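Local structure of ribonuclease VapC (Caulobacter crescentus, 5L6L) at the interface of chains A and C and the interface of chains B and C. The protein probably acts as the toxic, magnesium-dependent RNA-cleaving component of the VapBC1 toxin-antitoxin system, in which it pairs with the antitoxin VapB. Coordinates in Å, arbitrary orientation; residue numbers count along the deposited sequence, not the author numbering. Chains: chain A/B, Ribonuclease VapC; chain C, VapB family protein.

Contact 1: the interface of chains A and C. Residues chain A 11, 14-15, 40, 44, 47, 55; chain C 70-72.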
ATOM      1  N   ILE A  11      -8.972 -11.990  14.206  1.00 31.36           N
ATOM      2  CA  ILE A  11      -7.691 -12.144  14.883  1.00 37.55           C
ATOM      3  C   ILE A  11      -7.199 -13.574  14.732  1.00 40.85           C
ATOM      4  O   ILE A  11      -6.029 -13.809  14.402  1.00 37.86           O
ATOM      5  CB  ILE A  11      -7.787 -11.717  16.360  1.00 31.06           C
ATOM      6  CG1 ILE A  11      -8.158 -10.238  16.462  1.00 27.51           C
ATOM      7  CG2 ILE A  11      -6.466 -11.993  17.088  1.00 30.96           C
ATOM      8  CD1 ILE A  11      -8.308  -9.764  17.869  1.00 28.15           C
ATOM      9  N   ARG A  14      -5.962 -13.950  11.217  1.00 42.65           N
ATOM     10  CA  ARG A  14      -4.627 -13.366  11.113  1.00 34.12           C
ATOM     11  C   ARG A  14      -3.562 -14.288  11.711  1.00 32.44           C
ATOM     12  O   ARG A  14      -2.496 -14.482  11.119  1.00 33.00           O
ATOM     13  CB  ARG A  14      -4.605 -11.990  11.795  1.00 27.37           C
ATOM     14  CG  ARG A  14      -3.311 -11.184  11.553  1.00 36.01           C
ATOM     15  CD  ARG A  14      -3.039 -10.089  12.574  1.00 24.57           C
ATOM     16  NE  ARG A  14      -3.154 -10.624  13.917  1.00 35.16           N
ATOM     17  CZ  ARG A  14      -3.542  -9.933  14.987  1.00 38.89           C
ATOM     18  NH1 ARG A  14      -3.843  -8.649  14.874  1.00 39.98           N
ATOM     19  NH2 ARG A  14      -3.642 -10.537  16.179  1.00 38.98           N
ATOM     20  N   ASP A  15      -3.826 -14.873  12.874  1.00 34.33           N
ATOM     21  CA  ASP A  15      -2.786 -15.590  13.597  1.00 40.71           C
ATOM     22  C   ASP A  15      -2.807 -17.093  13.320  1.00 45.53           C
ATOM     23  O   ASP A  15      -2.188 -17.863  14.057  1.00 48.65           O
ATOM     24  CB  ASP A  15      -2.888 -15.296  15.097  1.00 46.59           C
ATOM     25  CG  ASP A  15      -2.536 -13.838  15.439  1.00 49.03           C
ATOM     26  OD1 ASP A  15      -2.319 -13.031  14.509  1.00 31.63           O
ATOM     27  OD2 ASP A  15      -2.487 -13.489  16.641  1.00 49.59           O
ATOM     28  N   GLU A  40      -8.611  -2.690  15.260  1.00 42.59           N
ATOM     29  CA  GLU A  40      -8.154  -3.634  16.275  1.00 39.61           C
ATOM     30  C   GLU A  40      -7.045  -4.532  15.752  1.00 35.10           C
ATOM     31  O   GLU A  40      -6.112  -4.882  16.491  1.00 35.54           O
ATOM     32  CB  GLU A  40      -9.321  -4.472  16.752  1.00 27.51           C
ATOM     33  CG  GLU A  40     -10.331  -3.654  17.449  1.00 27.64           C
ATOM     34  CD  GLU A  40     -11.435  -4.497  17.997  1.00 28.75           C
ATOM     35  OE1 GLU A  40     -12.450  -4.621  17.301  1.00 39.32           O
ATOM     36  OE2 GLU A  40     -11.290  -5.050  19.107  1.00 32.49           O
ATOM     37  N   GLY A  44      -2.921  -4.793  16.868  1.00 29.39           N
ATOM     38  CA  GLY A  44      -2.297  -6.030  17.313  1.00 33.33           C
ATOM     39  C   GLY A  44      -0.943  -6.288  16.682  1.00 36.40           C
ATOM     40  O   GLY A  44      -0.048  -6.840  17.331  1.00 39.35           O
ATOM     41  N   ARG A  47       2.058  -5.394  18.916  1.00 54.37           N
ATOM     42  CA  ARG A  47       2.062  -5.566  20.369  1.00 52.96           C
ATOM     43  C   ARG A  47       3.238  -6.437  20.836  1.00 55.80           C
ATOM     44  O   ARG A  47       3.950  -6.066  21.775  1.00 63.43           O
ATOM     45  CB  ARG A  47       0.708  -6.106  20.843  1.00 48.17           C
ATOM     46  CG  ARG A  47      -0.391  -5.011  20.848  1.00 50.17           C
ATOM     47  CD  ARG A  47      -1.797  -5.500  21.260  1.00 51.81           C
ATOM     48  NE  ARG A  47      -1.772  -6.278  22.500  1.00 60.66           N
ATOM     49  CZ  ARG A  47      -2.785  -7.011  22.972  1.00 61.64           C
ATOM     50  NH1 ARG A  47      -3.945  -7.067  22.323  1.00 56.43           N
ATOM     51  NH2 ARG A  47      -2.631  -7.705  24.095  1.00 57.47           N
ATOM     52  N   ARG A  55       2.099 -11.453  10.939  1.00 52.60           N
ATOM     53  CA  ARG A  55       1.055 -10.549  11.457  1.00 41.19           C
ATOM     54  C   ARG A  55       0.921  -9.269  10.625  1.00 47.86           C
ATOM     55  O   ARG A  55      -0.158  -8.992  10.096  1.00 38.12           O
ATOM     56  CB  ARG A  55       1.294 -10.143  12.921  1.00 33.03           C
ATOM     57  CG  ARG A  55       0.928 -11.181  13.968  1.00 45.79           C
ATOM     58  CD  ARG A  55       0.415 -10.544  15.246  1.00 33.79           C
ATOM     59  NE  ARG A  55      -0.087 -11.553  16.168  1.00 41.13           N
ATOM     60  CZ  ARG A  55       0.449 -11.849  17.355  1.00 52.90           C
ATOM     61  NH1 ARG A  55      -0.102 -12.804  18.094  1.00 36.63           N
ATOM     62  NH2 ARG A  55       1.521 -11.204  17.817  1.00 43.36           N
TER
ATOM     63  N   SER C  70       1.270 -17.820  19.209  1.00 62.78           N
ATOM     64  CA  SER C  70      -0.043 -17.921  19.818  1.00 62.95           C
ATOM     65  C   SER C  70      -0.989 -16.954  19.122  1.00 61.08           C
ATOM     66  O   SER C  70      -0.557 -16.065  18.386  1.00 53.42           O
ATOM     67  CB  SER C  70       0.023 -17.598  21.306  1.00 61.29           C
ATOM     68  OG  SER C  70       0.458 -16.258  21.448  1.00 64.69           O
ATOM     69  N   VAL C  71      -2.289 -17.142  19.359  1.00 59.43           N
ATOM     70  CA  VAL C  71      -3.295 -16.181  18.910  1.00 52.44           C
ATOM     71  C   VAL C  71      -3.425 -15.085  19.955  1.00 41.29           C
ATOM     72  O   VAL C  71      -3.474 -15.360  21.161  1.00 54.87           O
ATOM     73  CB  VAL C  71      -4.651 -16.864  18.654  1.00 44.50           C
ATOM     74  CG1 VAL C  71      -5.670 -15.843  18.201  1.00 39.18           C
ATOM     75  CG2 VAL C  71      -4.520 -17.971  17.620  1.00 41.64           C
ATOM     76  N   GLU C  72      -3.441 -13.840  19.490  1.00 39.98           N
ATOM     77  CA  GLU C  72      -3.627 -12.684  20.346  1.00 39.80           C
ATOM     78  C   GLU C  72      -4.900 -12.813  21.172  1.00 39.42           C
ATOM     79  O   GLU C  72      -5.913 -13.350  20.722  1.00 38.74           O
ATOM     80  CB  GLU C  72      -3.680 -11.421  19.476  1.00 38.72           C
ATOM     81  CG  GLU C  72      -3.896 -10.095  20.217  1.00 45.55           C
ATOM     82  CD  GLU C  72      -3.951  -8.895  19.265  1.00 53.36           C
ATOM     83  OE1 GLU C  72      -5.046  -8.315  19.092  1.00 53.82           O
ATOM     84  OE2 GLU C  72      -2.895  -8.540  18.679  1.00 66.78           O
TER
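The extended C-terminal tail of the antitoxin VapB crosses the toxin's PIN domain here, with C:Ser70, C:Val71 and C:Glu72 lying against the end of helix 7-14, helix 35-44 and helix 53-65. The backbone N of C:Glu72 donates a hydrogen bond to the carboxylate oxygen OD2 of A:Asp15, 3.0 Å away and nearly straight at 163°. OD2 accepts on its anti lone pair, turned away from OD1. Two arginines of the toxin hold that carboxylate in place. A:Arg14 grips it side-on from the syn side, tilted out of the carboxylate plane, with NE 2.6 Å from A:Asp15 OD1 and NH2 on OD2. A:Arg55 also grips side-on, from above the plane, its NH1 2.9 Å from A:Asp15 OD2. The two NE atoms reach OD1 from opposite faces. This clamp probably stabilises the negative charge of A:Asp15. The side chain of C:Glu72 starts with CG anti to its backbone N (chi1 179°) and runs extended between A:Arg14 and A:Arg47. C:Glu72 OE2 forms a salt bridge to A:Arg14 NH2 at 3.3 Å. The guanidinium and carboxylate planes are 60° apart, so the two groups do not pair flat. A looser salt bridge joins C:Glu72 OE1 to A:Arg47 NH1 at 3.6 Å. The aliphatic part packs on the toxin, where methyl CG2 of A:Ile11 lies 3.7 Å from C:Glu72 CB.

Contact 2: the interface of chains B and C. Residues chain B 6-8, 11, 40, 94-95; chain C 79-80, 82.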
ATOM      1  N   ASP B   6     -12.643  16.920  19.844  1.00 20.82           N
ATOM      2  CA  ASP B   6     -12.651  15.826  20.795  1.00 20.71           C
ATOM      3  C   ASP B   6     -14.077  15.555  21.284  1.00 40.78           C
ATOM      4  O   ASP B   6     -14.898  16.473  21.407  1.00 33.67           O
ATOM      5  CB  ASP B   6     -11.744  16.201  21.968  1.00 31.93           C
ATOM      6  CG  ASP B   6     -11.292  15.016  22.780  1.00 50.17           C
ATOM      7  OD1 ASP B   6     -11.449  13.835  22.344  1.00 58.96           O
ATOM      8  OD2 ASP B   6     -10.757  15.296  23.870  1.00 53.69           O
ATOM      9  N   THR B   7     -14.371  14.276  21.565  1.00 30.66           N
ATOM     10  CA  THR B   7     -15.668  13.921  22.127  1.00 29.36           C
ATOM     11  C   THR B   7     -16.017  14.744  23.374  1.00 28.58           C
ATOM     12  O   THR B   7     -17.160  15.171  23.524  1.00 29.47           O
ATOM     13  CB  THR B   7     -15.687  12.432  22.455  1.00 41.18           C
ATOM     14  OG1 THR B   7     -15.331  11.694  21.285  1.00 21.70           O
ATOM     15  CG2 THR B   7     -17.066  11.985  22.984  1.00 22.66           C
ATOM     16  N   ASN B   8     -15.061  14.983  24.286  1.00 29.35           N
ATOM     17  CA  ASN B   8     -15.426  15.750  25.486  1.00 28.99           C
ATOM     18  C   ASN B   8     -15.880  17.150  25.129  1.00 37.86           C
ATOM     19  O   ASN B   8     -16.853  17.657  25.700  1.00 38.20           O
ATOM     20  CB  ASN B   8     -14.279  15.847  26.491  1.00 26.87           C
ATOM     21  CG  ASN B   8     -14.162  14.621  27.329  1.00 36.30           C
ATOM     22  OD1 ASN B   8     -13.312  13.772  27.076  1.00 42.90           O
ATOM     23  ND2 ASN B   8     -15.032  14.499  28.332  1.00 45.98           N
ATOM     24  N   ILE B  11     -19.234  16.897  23.913  1.00 26.11           N
ATOM     25  CA  ILE B  11     -20.180  16.673  25.006  1.00 30.71           C
ATOM     26  C   ILE B  11     -20.546  17.997  25.664  1.00 31.52           C
ATOM     27  O   ILE B  11     -21.731  18.321  25.825  1.00 33.59           O
ATOM     28  CB  ILE B  11     -19.614  15.661  26.019  1.00 33.45           C
ATOM     29  CG1 ILE B  11     -19.656  14.246  25.448  1.00 27.66           C
ATOM     30  CG2 ILE B  11     -20.388  15.684  27.301  1.00 25.06           C
ATOM     31  CD1 ILE B  11     -18.772  13.259  26.230  1.00 24.22           C
ATOM     32  N   GLU B  40     -20.346   7.715  20.571  1.00 26.35           N
ATOM     33  CA  GLU B  40     -20.306   7.942  22.019  1.00 27.75           C
ATOM     34  C   GLU B  40     -21.529   8.741  22.503  1.00 40.55           C
ATOM     35  O   GLU B  40     -22.266   8.298  23.394  1.00 28.33           O
ATOM     36  CB  GLU B  40     -19.009   8.654  22.404  1.00 25.21           C
ATOM     37  CG  GLU B  40     -17.775   8.012  21.820  1.00 32.05           C
ATOM     38  CD  GLU B  40     -16.502   8.431  22.519  1.00 36.39           C
ATOM     39  OE1 GLU B  40     -16.390   8.145  23.730  1.00 40.34           O
ATOM     40  OE2 GLU B  40     -15.631   9.065  21.868  1.00 33.66           O
ATOM     41  N   VAL B  94      -9.355   4.690  21.029  1.00 26.08           N
ATOM     42  CA  VAL B  94     -10.486   5.486  20.561  1.00 25.65           C
ATOM     43  C   VAL B  94     -10.063   6.911  20.258  1.00 24.75           C
ATOM     44  O   VAL B  94     -10.309   7.418  19.156  1.00 24.31           O
ATOM     45  CB  VAL B  94     -11.624   5.445  21.578  1.00 26.61           C
ATOM     46  CG1 VAL B  94     -12.702   6.376  21.146  1.00 26.20           C
ATOM     47  CG2 VAL B  94     -12.139   4.016  21.679  1.00 27.67           C
ATOM     48  N   ASP B  95      -9.407   7.582  21.218  1.00 24.96           N
ATOM     49  CA  ASP B  95      -8.930   8.933  20.923  1.00 28.99           C
ATOM     50  C   ASP B  95      -8.022   8.962  19.697  1.00 35.72           C
ATOM     51  O   ASP B  95      -7.981   9.970  18.980  1.00 39.23           O
ATOM     52  CB  ASP B  95      -8.181   9.536  22.101  1.00 31.87           C
ATOM     53  CG  ASP B  95      -9.067   9.860  23.269  1.00 40.67           C
ATOM     54  OD1 ASP B  95     -10.291  10.068  23.096  1.00 38.44           O
ATOM     55  OD2 ASP B  95      -8.512   9.904  24.388  1.00 45.66           O
TER
ATOM     56  N   PHE C  79     -13.570   1.753  24.722  1.00 38.49           N
ATOM     57  CA  PHE C  79     -14.250   3.046  24.864  1.00 37.12           C
ATOM     58  C   PHE C  79     -14.188   3.572  26.298  1.00 38.69           C
ATOM     59  O   PHE C  79     -14.685   2.910  27.215  1.00 47.92           O
ATOM     60  CB  PHE C  79     -15.689   2.935  24.381  1.00 37.23           C
ATOM     61  CG  PHE C  79     -15.810   3.230  22.961  1.00 35.10           C
ATOM     62  CD1 PHE C  79     -15.941   4.543  22.533  1.00 32.83           C
ATOM     63  CD2 PHE C  79     -15.651   2.219  22.016  1.00 39.68           C
ATOM     64  CE1 PHE C  79     -15.971   4.851  21.185  1.00 32.20           C
ATOM     65  CE2 PHE C  79     -15.689   2.508  20.657  1.00 34.12           C
ATOM     66  CZ  PHE C  79     -15.848   3.832  20.238  1.00 36.44           C
ATOM     67  N   PRO C  80     -13.604   4.738  26.538  1.00 37.50           N
ATOM     68  CA  PRO C  80     -13.388   5.196  27.916  1.00 39.65           C
ATOM     69  C   PRO C  80     -14.641   5.778  28.551  1.00 40.31           C
ATOM     70  O   PRO C  80     -15.609   6.144  27.884  1.00 38.60           O
ATOM     71  CB  PRO C  80     -12.328   6.287  27.751  1.00 38.18           C
ATOM     72  CG  PRO C  80     -12.633   6.869  26.411  1.00 35.06           C
ATOM     73  CD  PRO C  80     -13.086   5.702  25.546  1.00 37.39           C
ATOM     74  N   ARG C  82     -16.173   8.940  29.802  1.00 45.31           N
ATOM     75  CA  ARG C  82     -15.978  10.340  29.616  1.00 43.05           C
ATOM     76  C   ARG C  82     -16.953  11.060  30.523  1.00 48.21           C
ATOM     77  O   ARG C  82     -18.119  10.648  30.606  1.00 55.08           O
ATOM     78  CB  ARG C  82     -16.214  10.730  28.153  1.00 46.15           C
ATOM     79  CG  ARG C  82     -15.388   9.912  27.220  1.00 33.19           C
ATOM     80  CD  ARG C  82     -14.935  10.757  26.100  1.00 38.31           C
ATOM     81  NE  ARG C  82     -14.635   9.960  24.926  1.00 29.64           N
ATOM     82  CZ  ARG C  82     -13.424   9.807  24.436  1.00 29.46           C
ATOM     83  NH1 ARG C  82     -13.255   9.061  23.362  1.00 39.75           N
ATOM     84  NH2 ARG C  82     -12.394  10.380  25.023  1.00 30.37           N
TER
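C:Arg82 turns its CG beside the backbone N (chi1 -54°) and bends at chi2 (-143°), which carries its guanidinium between B:Glu40 and B:Asp95 in the acidic active site of the PIN domain. B:Asp95 and nearby B:Asp6 are predicted magnesium ligands. C:Arg82 grips B:Glu40 side-on. C:Arg82 NE lies 2.8 Å from B:Glu40 OE1, and NH1 bonds to OE2, which accepts on its syn lone pair. The two planes are 52° apart, so this pair is twisted. NH1 is shared. It also turns with NH2 onto B:Asp95, end-on, both nitrogens converging on OD1. C:Arg82 NH2 lies 2.9 Å from B:Asp95 OD1, which accepts on its syn lone pair. C:Arg82 NH1 is 3.1 Å from B:Asp95 OD1. B:Thr7 steadies B:Glu40, its hydroxyl OG1 donating to B:Glu40 OE2 at 2.7 Å from above the carboxylate plane, and its side-chain carbons also pack on C:Arg82. C:Pro80 covers one guanidinium face, its CG over the centre. B:Asn8 OD1 approaches the methylene CD of C:Arg82 at 3.6 Å, with the amide plane almost perpendicular to the guanidinium. C:Phe79 packs alongside. Methyl CG2 of B:Val94 sits over the C:Phe79 ring in a CH-pi contact, 3.7 Å from the centroid. The other methyl, B:Val94 CG1, touches C:Phe79 CE1 at 3.6 Å, and B:Glu40 CD lies at the ring edge.

Contact 1 and contact 2 are about 26 Å apart, measured between the centres of their C-alpha atoms. One antitoxin tail makes both, through residues 70-72 and then 79, 80 and 82, so in this assembly chain C spans two toxin copies. Both contacts use helix 7-14 and helix 35-44. Ile11 and Glu40 of the toxin appear in both (A:Ile11 and A:Glu40, B:Ile11 and B:Glu40), Glu40 only marginally in contact 1. C:Glu72 serves contact 1 and C:Arg82 serves contact 2. C:Arg82 bonds one predicted magnesium ligand, B:Asp95, and lies near the other, B:Asp6, which may hinder metal binding and RNA cleavage in chain B.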